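Local coordinates for putative uncharacterized protein (Mycobacterium tuberculosis, PDB 2ZQ5) that probably transfers a sulfuryl group to an acceptor molecule and has a sulfotransferase fold, at residues M262-S267 with Y365-Y370; M290-S294 with M376-F381. All coordinates share one frame; numbering follows the deposited sequence.

Interaction 1 (M262-S267 with Y365-Y370); sequences MASMCS and YSLADY
Cys266 lays its CB squarely on the ring of Tyr370, 3.4 Å from the ring centroid and only 8° off the normal, a CH-pi contact made over the middle of one face. Its SG leans out to 28° from the same normal, giving an oblique sulfur-aromatic contact as well. On the opposite face of the ring lies CB of Asp369, toward the rim, so the tyrosine is held between its own turn and helix 262-272. At the far end of the ring the phenol oxygen comes down beside the helix, with Tyr370 OH 3.2 Å from Ser267 CA, and is satisfied by a hydrogen bond to Gln270. This is the tight, buried side. Next to it Leu367 brings a single methyl to the helix: Leu367 CD2 sits 3.6 Å from Ala263 N and also touches Met262 CB, the two side chains crossing at about a right angle.

The other side is more open to solvent. Tyr365, largely exposed, reaches back over the helix with CG set between its backbone N and carbonyl carbon (chi1 53°). Ala263 CB meets the edge of the ring at Tyr365 CD1, 3.7 Å away, while Ser267 CB stands over one face, offset toward the rim. Tyr365 OH ends near Ser264 CB, 3.5 Å off.

Within the loop, Ser366 N donates to Asp369 OD2 (2.9 Å), approaching from above the carboxylate plane, and a weak return bond runs from Asp369 N to Ser366 OG; these bonds close the turn around the 3-10 residues 368-369. Between residues 262-267 and 365-370 the contact is thus one of aromatic faces and methyls, resting on shape and dispersion, while the Tyr370 OH bond to Gln270 adds a directional polar tie to the same helix.

Interaction 2 (M290-S294 with M376-F381); sequences MDTWS and MVKERF
Met290 buries more surface here than any other residue, its chain bent at both chi2 and chi3 (each -82°) so that the thioether reaches across to helix 374-380. The terminal methyl CE rests 3.4 Å from Met376 O and also touches Arg380 CB, while SD lies against Val377 CG2 and at the edge of the Phe381 ring, 3.9 Å from CE2: an edge-on Met-aromatic contact.

Arg380 comes next. With CG anti to its backbone N (chi1 -168°) and a bend at chi2, the chain runs over Ser294 and sets a face of the guanidinium over Met290 O and Ser294 OG; NE is close to that hydroxyl but poorly angled for a hydrogen bond. Met290 O accepts from both Ser294 N and Ser294 OG, the latter at 2.7 Å. The axes of segments 290-294 and 376-380 come within 11.1 Å, at 34° to each other, and long side chains bridge them, joining the C-terminal helix to helix 282-304 of the sulfotransferase fold. A water donates to Ser294 OG and accepts from Arg380 NH2. Asp291 is paired mainly with Arg295, through OD2; Asp291 OD1 adds a long salt bridge, 3.7 Å, to Arg380 NH2.

Phe381, just past the helix end, takes Ser294 CB over one face, 4.2 Å from the ring centroid, and turns its edge to the backbone carbonyl carbon of Trp293.

Overall arrangement
After three N-terminal helices the chain lays down four of the five strands of the parallel sheet, and the last of these, 250-255, leads into helix 262-272 and then helix 282-304, the first partners of interactions 1 and 2. Strand 312-316 and further helices follow before the C-terminal tail returns: its loop 365-370 closes interaction 1, and helix 374-380 with Phe381 closes interaction 2. First partners and second partners thus come in the same order, so the two closed loops overlap and cross. The contacts adjoin, centres about 13 Å apart, with Met262 CE touching both Met290 SD and Phe381 CE2. Together they tie the C-terminal tail to two consecutive helices.

Interaction 1 (M262-S267 with Y365-Y370)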
loop_
_atom_site.group_PDB
_atom_site.type_symbol
_atom_site.label_atom_id
_atom_site.label_comp_id
_atom_site.label_asym_id
_atom_site.label_seq_id
_atom_site.Cartn_x
_atom_site.Cartn_y
_atom_site.Cartn_z
ATOM N N MET A 262 -6.185 15.852 -8.685
ATOM C CA MET A 262 -6.258 14.885 -9.782
ATOM C C MET A 262 -5.115 15.027 -10.789
ATOM O O MET A 262 -4.517 14.028 -11.194
ATOM C CB MET A 262 -7.609 14.989 -10.499
ATOM C CG MET A 262 -7.809 13.975 -11.637
ATOM S SD MET A 262 -7.524 12.220 -11.216
ATOM C CE MET A 262 -8.961 11.858 -10.236
ATOM N N ALA A 263 -4.794 16.252 -11.194
ATOM C CA ALA A 263 -3.702 16.430 -12.151
ATOM C C ALA A 263 -2.386 15.930 -11.559
ATOM O O ALA A 263 -1.614 15.248 -12.232
ATOM C CB ALA A 263 -3.577 17.898 -12.550
ATOM N N SER A 264 -2.147 16.264 -10.293
ATOM C CA SER A 264 -0.928 15.856 -9.600
ATOM C C SER A 264 -0.853 14.335 -9.499
ATOM O O SER A 264 0.214 13.742 -9.669
ATOM C CB SER A 264 -0.895 16.471 -8.199
ATOM O OG SER A 264 0.270 16.081 -7.492
ATOM N N MET A 265 -1.992 13.709 -9.222
ATOM C CA MET A 265 -2.062 12.258 -9.109
ATOM C C MET A 265 -1.691 11.606 -10.435
ATOM O O MET A 265 -0.935 10.632 -10.475
ATOM C CB MET A 265 -3.476 11.835 -8.702
ATOM C CG MET A 265 -3.881 12.298 -7.312
ATOM S SD MET A 265 -5.651 12.131 -7.017
ATOM C CE MET A 265 -5.845 10.375 -7.177
ATOM N N CYS A 266 -2.224 12.151 -11.524
ATOM C CA CYS A 266 -1.943 11.615 -12.848
ATOM C C CYS A 266 -0.491 11.847 -13.254
ATOM O O CYS A 266 0.133 10.982 -13.867
ATOM C CB CYS A 266 -2.882 12.246 -13.879
ATOM S SG CYS A 266 -4.617 11.758 -13.698
ATOM N N SER A 267 0.040 13.017 -12.907
ATOM C CA SER A 267 1.420 13.352 -13.228
ATOM C C SER A 267 2.371 12.401 -12.507
ATOM O O SER A 267 3.383 11.981 -13.067
ATOM C CB SER A 267 1.714 14.798 -12.827
ATOM O OG SER A 267 3.040 15.165 -13.166
ATOM N N TYR A 365 2.028 20.749 -15.101
ATOM C CA TYR A 365 1.022 19.794 -15.541
ATOM C C TYR A 365 -0.361 20.396 -15.328
ATOM O O TYR A 365 -0.538 21.290 -14.495
ATOM C CB TYR A 365 1.169 18.469 -14.774
ATOM C CG TYR A 365 1.185 18.611 -13.266
ATOM C CD1 TYR A 365 0.009 18.848 -12.554
ATOM C CD2 TYR A 365 2.383 18.539 -12.554
ATOM C CE1 TYR A 365 0.022 19.011 -11.172
ATOM C CE2 TYR A 365 2.408 18.702 -11.168
ATOM C CZ TYR A 365 1.224 18.939 -10.485
ATOM O OH TYR A 365 1.239 19.117 -9.120
ATOM N N SER A 366 -1.339 19.912 -16.086
ATOM C CA SER A 366 -2.707 20.414 -15.989
ATOM C C SER A 366 -3.691 19.270 -16.166
ATOM O O SER A 366 -3.313 18.179 -16.592
ATOM C CB SER A 366 -2.970 21.451 -17.082
ATOM O OG SER A 366 -3.030 20.828 -18.356
ATOM N N LEU A 367 -4.953 19.523 -15.837
ATOM C CA LEU A 367 -5.982 18.509 -15.999
ATOM C C LEU A 367 -6.152 18.191 -17.483
ATOM O O LEU A 367 -6.423 17.052 -17.850
ATOM C CB LEU A 367 -7.308 18.996 -15.411
ATOM C CG LEU A 367 -7.389 18.998 -13.884
ATOM C CD1 LEU A 367 -8.643 19.722 -13.427
ATOM C CD2 LEU A 367 -7.391 17.565 -13.380
ATOM N N ALA A 368 -5.980 19.199 -18.332
ATOM C CA ALA A 368 -6.118 19.009 -19.771
ATOM C C ALA A 368 -5.115 17.987 -20.304
ATOM O O ALA A 368 -5.402 17.266 -21.263
ATOM C CB ALA A 368 -5.944 20.342 -20.495
ATOM N N ASP A 369 -3.936 17.925 -19.688
ATOM C CA ASP A 369 -2.917 16.972 -20.120
ATOM C C ASP A 369 -3.429 15.543 -20.000
ATOM O O ASP A 369 -2.941 14.640 -20.677
ATOM C CB ASP A 369 -1.643 17.098 -19.277
ATOM C CG ASP A 369 -0.925 18.415 -19.485
ATOM O OD1 ASP A 369 -1.001 18.974 -20.601
ATOM O OD2 ASP A 369 -0.267 18.882 -18.532
ATOM N N TYR A 370 -4.418 15.343 -19.138
ATOM C CA TYR A 370 -4.970 14.017 -18.921
ATOM C C TYR A 370 -6.414 13.896 -19.389
ATOM O O TYR A 370 -7.166 13.050 -18.905
ATOM C CB TYR A 370 -4.827 13.664 -17.440
ATOM C CG TYR A 370 -3.398 13.831 -16.987
ATOM C CD1 TYR A 370 -2.415 12.925 -17.384
ATOM C CD2 TYR A 370 -3.006 14.952 -16.258
ATOM C CE1 TYR A 370 -1.075 13.136 -17.076
ATOM C CE2 TYR A 370 -1.667 15.173 -15.945
ATOM C CZ TYR A 370 -0.709 14.263 -16.361
ATOM O OH TYR A 370 0.619 14.501 -16.088
#

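Interaction 2 (M290-S294 with M376-F381)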
loop_
_atom_site.group_PDB
_atom_site.type_symbol
_atom_site.label_atom_id
_atom_site.label_comp_id
_atom_site.label_asym_id
_atom_site.label_seq_id
_atom_site.Cartn_x
_atom_site.Cartn_y
_atom_site.Cartn_z
ATOM N N MET A 290 -9.815 8.552 -12.687
ATOM C CA MET A 290 -11.149 9.026 -12.346
ATOM C C MET A 290 -12.003 7.846 -11.895
ATOM O O MET A 290 -12.757 7.948 -10.928
ATOM C CB MET A 290 -11.794 9.703 -13.557
ATOM C CG MET A 290 -11.225 11.076 -13.891
ATOM S SD MET A 290 -11.931 12.407 -12.891
ATOM C CE MET A 290 -13.453 12.707 -13.792
ATOM N N ASP A 291 -11.877 6.723 -12.593
ATOM C CA ASP A 291 -12.648 5.536 -12.255
ATOM C C ASP A 291 -12.192 4.909 -10.942
ATOM O O ASP A 291 -12.996 4.692 -10.032
ATOM C CB ASP A 291 -12.541 4.495 -13.370
ATOM C CG ASP A 291 -13.192 3.177 -12.995
ATOM O OD1 ASP A 291 -14.384 3.186 -12.620
ATOM O OD2 ASP A 291 -12.512 2.134 -13.074
ATOM N N THR A 292 -10.897 4.623 -10.844
ATOM C CA THR A 292 -10.342 4.004 -9.649
ATOM C C THR A 292 -10.656 4.719 -8.345
ATOM O O THR A 292 -11.199 4.120 -7.415
ATOM C CB THR A 292 -8.808 3.877 -9.753
ATOM O OG1 THR A 292 -8.482 3.003 -10.836
ATOM C CG2 THR A 292 -8.217 3.321 -8.459
ATOM N N TRP A 293 -10.325 6.002 -8.273
ATOM C CA TRP A 293 -10.532 6.738 -7.038
ATOM C C TRP A 293 -11.959 7.141 -6.708
ATOM O O TRP A 293 -12.284 7.327 -5.532
ATOM C CB TRP A 293 -9.567 7.926 -7.001
ATOM C CG TRP A 293 -8.159 7.426 -7.163
ATOM C CD1 TRP A 293 -7.316 7.670 -8.207
ATOM C CD2 TRP A 293 -7.503 6.450 -6.340
ATOM N NE1 TRP A 293 -6.183 6.897 -8.096
ATOM C CE2 TRP A 293 -6.273 6.138 -6.958
ATOM C CE3 TRP A 293 -7.842 5.801 -5.143
ATOM C CZ2 TRP A 293 -5.378 5.205 -6.423
ATOM C CZ3 TRP A 293 -6.953 4.872 -4.609
ATOM C CH2 TRP A 293 -5.735 4.584 -5.251
ATOM N N SER A 294 -12.821 7.270 -7.711
ATOM C CA SER A 294 -14.207 7.592 -7.396
ATOM C C SER A 294 -14.836 6.321 -6.823
ATOM O O SER A 294 -15.687 6.388 -5.939
ATOM C CB SER A 294 -14.970 8.089 -8.634
ATOM O OG SER A 294 -14.997 7.141 -9.684
ATOM N N MET A 376 -15.371 18.114 -14.840
ATOM C CA MET A 376 -15.485 16.662 -14.871
ATOM C C MET A 376 -15.102 16.053 -13.533
ATOM O O MET A 376 -15.766 15.141 -13.046
ATOM C CB MET A 376 -14.590 16.068 -15.965
ATOM C CG MET A 376 -15.096 16.290 -17.377
ATOM S SD MET A 376 -13.872 15.833 -18.614
ATOM C CE MET A 376 -13.978 14.039 -18.558
ATOM N N VAL A 377 -14.033 16.561 -12.930
ATOM C CA VAL A 377 -13.590 16.017 -11.654
ATOM C C VAL A 377 -14.577 16.333 -10.530
ATOM O O VAL A 377 -14.906 15.461 -9.727
ATOM C CB VAL A 377 -12.187 16.534 -11.283
ATOM C CG1 VAL A 377 -11.681 15.818 -10.037
ATOM C CG2 VAL A 377 -11.228 16.294 -12.437
ATOM N N LYS A 378 -15.062 17.571 -10.474
ATOM C CA LYS A 378 -16.017 17.935 -9.431
ATOM C C LYS A 378 -17.294 17.112 -9.558
ATOM O O LYS A 378 -17.912 16.750 -8.555
ATOM C CB LYS A 378 -16.350 19.429 -9.494
ATOM C CG LYS A 378 -15.215 20.323 -9.016
ATOM C CD LYS A 378 -15.617 21.795 -9.000
ATOM C CE LYS A 378 -15.863 22.322 -10.404
ATOM N NZ LYS A 378 -16.206 23.774 -10.404
ATOM N N GLU A 379 -17.681 16.814 -10.796
ATOM C CA GLU A 379 -18.875 16.017 -11.062
ATOM C C GLU A 379 -18.692 14.559 -10.623
ATOM O O GLU A 379 -19.523 14.015 -9.896
ATOM C CB GLU A 379 -19.204 16.070 -12.560
ATOM C CG GLU A 379 -20.204 15.018 -13.042
ATOM C CD GLU A 379 -21.650 15.363 -12.737
ATOM O OE1 GLU A 379 -21.912 16.328 -11.989
ATOM O OE2 GLU A 379 -22.540 14.653 -13.253
ATOM N N ARG A 380 -17.601 13.935 -11.061
ATOM C CA ARG A 380 -17.331 12.539 -10.727
ATOM C C ARG A 380 -17.167 12.330 -9.224
ATOM O O ARG A 380 -17.556 11.294 -8.686
ATOM C CB ARG A 380 -16.067 12.063 -11.456
ATOM C CG ARG A 380 -15.843 10.549 -11.419
ATOM C CD ARG A 380 -16.970 9.816 -12.139
ATOM N NE ARG A 380 -16.736 8.381 -12.269
ATOM C CZ ARG A 380 -15.930 7.825 -13.169
ATOM N NH1 ARG A 380 -15.268 8.582 -14.034
ATOM N NH2 ARG A 380 -15.791 6.507 -13.207
ATOM N N PHE A 381 -16.602 13.325 -8.548
ATOM C CA PHE A 381 -16.376 13.223 -7.115
ATOM C C PHE A 381 -17.370 13.977 -6.239
ATOM O O PHE A 381 -17.088 14.266 -5.077
ATOM C CB PHE A 381 -14.938 13.649 -6.807
ATOM C CG PHE A 381 -13.914 12.672 -7.315
ATOM C CD1 PHE A 381 -13.469 11.635 -6.503
ATOM C CD2 PHE A 381 -13.461 12.734 -8.631
ATOM C CE1 PHE A 381 -12.592 10.668 -6.992
ATOM C CE2 PHE A 381 -12.584 11.773 -9.135
ATOM C CZ PHE A 381 -12.149 10.735 -8.313
HETATM O O HOH W 1 -16.943 5.337 -10.409
#